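Local coordinates for putative ATP-grasp superfamily protein (PDB 3DF7) that is of uncharacterised function but probably binds ATP and a metal ion, at residues A[67-73]-A[91-97]. Residues are numbered along the deposited sequence; the frame is centred on the assembly and turned at random.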
ATOM      1  N   LEU A  67      16.600  12.211  -9.142  1.00 12.49           N
ATOM      2  CA  LEU A  67      15.960  13.098  -8.175  1.00 14.75           C
ATOM      3  C   LEU A  67      16.377  14.550  -8.395  1.00 15.16           C
ATOM      4  O   LEU A  67      15.577  15.468  -8.217  1.00 15.75           O
ATOM      5  CB  LEU A  67      16.326  12.673  -6.750  1.00 14.37           C
ATOM      6  CG  LEU A  67      15.601  11.442  -6.208  1.00 13.25           C
ATOM      7  CD1 LEU A  67      16.274  10.948  -4.933  1.00 11.99           C
ATOM      8  CD2 LEU A  67      14.145  11.802  -5.953  1.00 12.02           C
ATOM      9  N   GLU A  68      17.634  14.748  -8.784  1.00 16.62           N
ATOM     10  CA  GLU A  68      18.173  16.086  -9.021  1.00 18.72           C
ATOM     11  C   GLU A  68      17.493  16.796 -10.190  1.00 18.45           C
ATOM     12  O   GLU A  68      17.546  18.023 -10.295  1.00 19.70           O
ATOM     13  CB  GLU A  68      19.681  16.010  -9.297  1.00 19.83           C
ATOM     14  CG  GLU A  68      20.494  15.339  -8.200  1.00 26.25           C
ATOM     15  CD  GLU A  68      21.972  15.235  -8.542  1.00 28.95           C
ATOM     16  OE1 GLU A  68      22.300  14.792  -9.663  1.00 30.65           O
ATOM     17  OE2 GLU A  68      22.809  15.586  -7.683  1.00 32.39           O
ATOM     18  N   LYS A  69      16.856  16.027 -11.066  1.00 18.53           N
ATOM     19  CA  LYS A  69      16.186  16.595 -12.233  1.00 19.07           C
ATOM     20  C   LYS A  69      14.661  16.491 -12.169  1.00 18.12           C
ATOM     21  O   LYS A  69      13.975  16.730 -13.163  1.00 18.87           O
ATOM     22  CB  LYS A  69      16.686  15.897 -13.498  1.00 23.03           C
ATOM     23  CG  LYS A  69      18.197  15.983 -13.714  1.00 24.15           C
ATOM     24  CD  LYS A  69      18.634  17.400 -14.057  1.00 29.11           C
ATOM     25  CE  LYS A  69      20.141  17.484 -14.283  1.00 32.20           C
ATOM     26  NZ  LYS A  69      20.922  17.188 -13.041  1.00 33.02           N
ATOM     27  N   SER A  70      14.134  16.148 -11.001  1.00 14.26           N
ATOM     28  CA  SER A  70      12.690  15.999 -10.834  1.00 14.52           C
ATOM     29  C   SER A  70      12.047  17.122 -10.027  1.00 13.86           C
ATOM     30  O   SER A  70      12.711  17.779  -9.230  1.00 14.38           O
ATOM     31  CB  SER A  70      12.390  14.655 -10.167  1.00 13.49           C
ATOM     32  OG  SER A  70      12.813  13.584 -10.993  1.00 17.75           O
ATOM     33  N   ASP A  71      10.748  17.332 -10.245  1.00 13.35           N
ATOM     34  CA  ASP A  71       9.997  18.362  -9.532  1.00 13.44           C
ATOM     35  C   ASP A  71       9.222  17.733  -8.377  1.00 13.23           C
ATOM     36  O   ASP A  71       8.849  18.409  -7.422  1.00 12.62           O
ATOM     37  CB  ASP A  71       9.027  19.066 -10.479  1.00 13.69           C
ATOM     38  CG  ASP A  71       9.743  19.838 -11.570  1.00 15.19           C
ATOM     39  OD1 ASP A  71      10.569  20.711 -11.231  1.00 17.92           O
ATOM     40  OD2 ASP A  71       9.484  19.570 -12.763  1.00 15.32           O
ATOM     41  N   ALA A  72       8.970  16.434  -8.483  1.00 10.42           N
ATOM     42  CA  ALA A  72       8.263  15.712  -7.435  1.00 10.12           C
ATOM     43  C   ALA A  72       8.677  14.252  -7.505  1.00  9.66           C
ATOM     44  O   ALA A  72       9.296  13.816  -8.483  1.00  9.29           O
ATOM     45  CB  ALA A  72       6.745  15.847  -7.624  1.00 10.84           C
ATOM     46  N   PHE A  73       8.356  13.498  -6.464  1.00  8.45           N
ATOM     47  CA  PHE A  73       8.693  12.086  -6.458  1.00  9.93           C
ATOM     48  C   PHE A  73       7.617  11.292  -5.747  1.00 10.00           C
ATOM     49  O   PHE A  73       6.845  11.833  -4.950  1.00  8.78           O
ATOM     50  CB  PHE A  73      10.059  11.847  -5.786  1.00  9.96           C
ATOM     51  CG  PHE A  73      10.042  11.972  -4.284  1.00 11.11           C
ATOM     52  CD1 PHE A  73       9.631  10.905  -3.482  1.00 11.56           C
ATOM     53  CD2 PHE A  73      10.438  13.155  -3.667  1.00 11.09           C
ATOM     54  CE1 PHE A  73       9.615  11.018  -2.088  1.00 11.27           C
ATOM     55  CE2 PHE A  73      10.427  13.278  -2.275  1.00 12.27           C
ATOM     56  CZ  PHE A  73      10.013  12.203  -1.484  1.00 11.90           C
ATOM     57  N   ALA A  91      14.938  10.942  -0.682  1.00 14.79           N
ATOM     58  CA  ALA A  91      14.267  11.710  -1.724  1.00 15.47           C
ATOM     59  C   ALA A  91      13.797  13.093  -1.256  1.00 14.33           C
ATOM     60  O   ALA A  91      13.868  14.062  -2.008  1.00 14.33           O
ATOM     61  CB  ALA A  91      13.086  10.912  -2.269  1.00 14.37           C
ATOM     62  N   GLU A  92      13.325  13.184  -0.017  1.00 15.65           N
ATOM     63  CA  GLU A  92      12.838  14.450   0.530  1.00 17.47           C
ATOM     64  C   GLU A  92      13.832  15.598   0.382  1.00 18.90           C
ATOM     65  O   GLU A  92      13.442  16.759   0.304  1.00 20.61           O
ATOM     66  CB  GLU A  92      12.495  14.293   2.012  1.00 17.59           C
ATOM     67  CG  GLU A  92      11.354  13.340   2.295  1.00 17.88           C
ATOM     68  CD  GLU A  92      11.058  13.237   3.775  1.00 18.19           C
ATOM     69  OE1 GLU A  92      12.020  13.074   4.558  1.00 18.70           O
ATOM     70  OE2 GLU A  92       9.870  13.314   4.153  1.00 16.47           O
ATOM     71  N   LYS A  93      15.116  15.262   0.357  1.00 21.26           N
ATOM     72  CA  LYS A  93      16.172  16.258   0.239  1.00 23.98           C
ATOM     73  C   LYS A  93      16.219  16.904  -1.146  1.00 23.28           C
ATOM     74  O   LYS A  93      16.907  17.907  -1.335  1.00 23.29           O
ATOM     75  CB  LYS A  93      17.523  15.601   0.549  1.00 27.44           C
ATOM     76  CG  LYS A  93      18.733  16.536   0.544  1.00 34.39           C
ATOM     77  CD  LYS A  93      18.756  17.487   1.746  1.00 37.47           C
ATOM     78  CE  LYS A  93      17.826  18.678   1.560  1.00 40.33           C
ATOM     79  NZ  LYS A  93      17.861  19.593   2.737  1.00 42.14           N
ATOM     80  N   TYR A  94      15.474  16.351  -2.104  1.00 20.08           N
ATOM     81  CA  TYR A  94      15.492  16.876  -3.469  1.00 19.72           C
ATOM     82  C   TYR A  94      14.279  17.633  -3.990  1.00 19.95           C
ATOM     83  O   TYR A  94      14.414  18.756  -4.474  1.00 20.37           O
ATOM     84  CB  TYR A  94      15.808  15.755  -4.459  1.00 18.93           C
ATOM     85  CG  TYR A  94      17.170  15.149  -4.263  1.00 18.93           C
ATOM     86  CD1 TYR A  94      17.381  14.166  -3.301  1.00 21.65           C
ATOM     87  CD2 TYR A  94      18.263  15.587  -5.011  1.00 21.35           C
ATOM     88  CE1 TYR A  94      18.648  13.633  -3.085  1.00 22.65           C
ATOM     89  CE2 TYR A  94      19.536  15.062  -4.799  1.00 21.06           C
ATOM     90  CZ  TYR A  94      19.718  14.088  -3.835  1.00 21.94           C
ATOM     91  OH  TYR A  94      20.973  13.575  -3.605  1.00 22.97           O
ATOM     92  N   CYS A  95      13.098  17.024  -3.919  1.00 18.90           N
ATOM     93  CA  CYS A  95      11.902  17.682  -4.436  1.00 17.94           C
ATOM     94  C   CYS A  95      10.620  17.349  -3.684  1.00 16.45           C
ATOM     95  O   CYS A  95      10.641  16.627  -2.688  1.00 16.90           O
ATOM     96  CB  CYS A  95      11.738  17.338  -5.916  1.00 16.88           C
ATOM     97  SG  CYS A  95      11.886  15.573  -6.264  1.00 18.09           S
ATOM     98  N   GLU A  96       9.504  17.886  -4.174  1.00 16.14           N
ATOM     99  CA  GLU A  96       8.209  17.671  -3.542  1.00 16.36           C
ATOM    100  C   GLU A  96       7.885  16.189  -3.439  1.00 15.23           C
ATOM    101  O   GLU A  96       8.183  15.412  -4.343  1.00 15.20           O
ATOM    102  CB  GLU A  96       7.091  18.373  -4.321  1.00 18.54           C
ATOM    103  CG  GLU A  96       5.768  18.407  -3.561  1.00 26.23           C
ATOM    104  CD  GLU A  96       4.579  18.789  -4.427  1.00 32.06           C
ATOM    105  OE1 GLU A  96       4.670  19.787  -5.173  1.00 35.07           O
ATOM    106  OE2 GLU A  96       3.545  18.091  -4.348  1.00 33.20           O
ATOM    107  N   ASN A  97       7.259  15.816  -2.331  1.00 12.90           N
ATOM    108  CA  ASN A  97       6.882  14.431  -2.067  1.00 12.52           C
ATOM    109  C   ASN A  97       5.375  14.263  -2.266  1.00 12.30           C
ATOM    110  O   ASN A  97       4.584  14.928  -1.596  1.00 13.25           O
ATOM    111  CB  ASN A  97       7.255  14.082  -0.624  1.00 12.15           C
ATOM    112  CG  ASN A  97       7.065  12.614  -0.299  1.00 13.50           C
ATOM    113  OD1 ASN A  97       6.552  11.837  -1.108  1.00 13.55           O
ATOM    114  ND2 ASN A  97       7.482  12.226   0.902  1.00 12.13           N
TER
HETATM  115  O   HOH W   1       6.327  19.926  -7.385  1.00 33.66           O
HETATM  116  O   HOH W   2      10.035  20.489  -6.268  1.00 39.45           O
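The ring of Phe73 lies between Ala91 and Asn97, with CH-pi geometry on both faces. Ala91 CB stands 3.3 Å from the Phe73 ring centroid, 9° off the normal, and Asn97 CA sits over the opposite face, offset toward the rim. The Asn97 amide, 25° from the ring plane, brings CG to 3.2 Å from Phe73 CZ; Asn97 OD1 accepts a hydrogen bond from Gly99 N. Phe73 places CG between its backbone N and carbonyl carbon (chi1 75°), turning the ring toward residues 91-97, where Cys95 SG meets its edge, 5.2 Å from the Phe73 centroid. Replacing Phe73 by alanine is likely to open a gap between Ala91 and Asn97 and leave the Cys95 sulfur without its aromatic neighbour. Backbone pairing is parallel: Phe73 N donates to Glu96 O at 2.9 Å, whereas Glu96 N to Asp71 O is weak at 3.4 Å. This joins the two strands of a beta-alpha-beta crossover through helix 83-92, at one margin of the parallel sheet. One water donates to both Asp71 O and Glu96 OE1. A further CH-pi contact sets Leu67 CB over the Tyr94 ring, offset toward the rim, 3.6 Å from Tyr94 CG, while the apolar Leu67 CD2 reaches Ala91 CB at 3.9 Å.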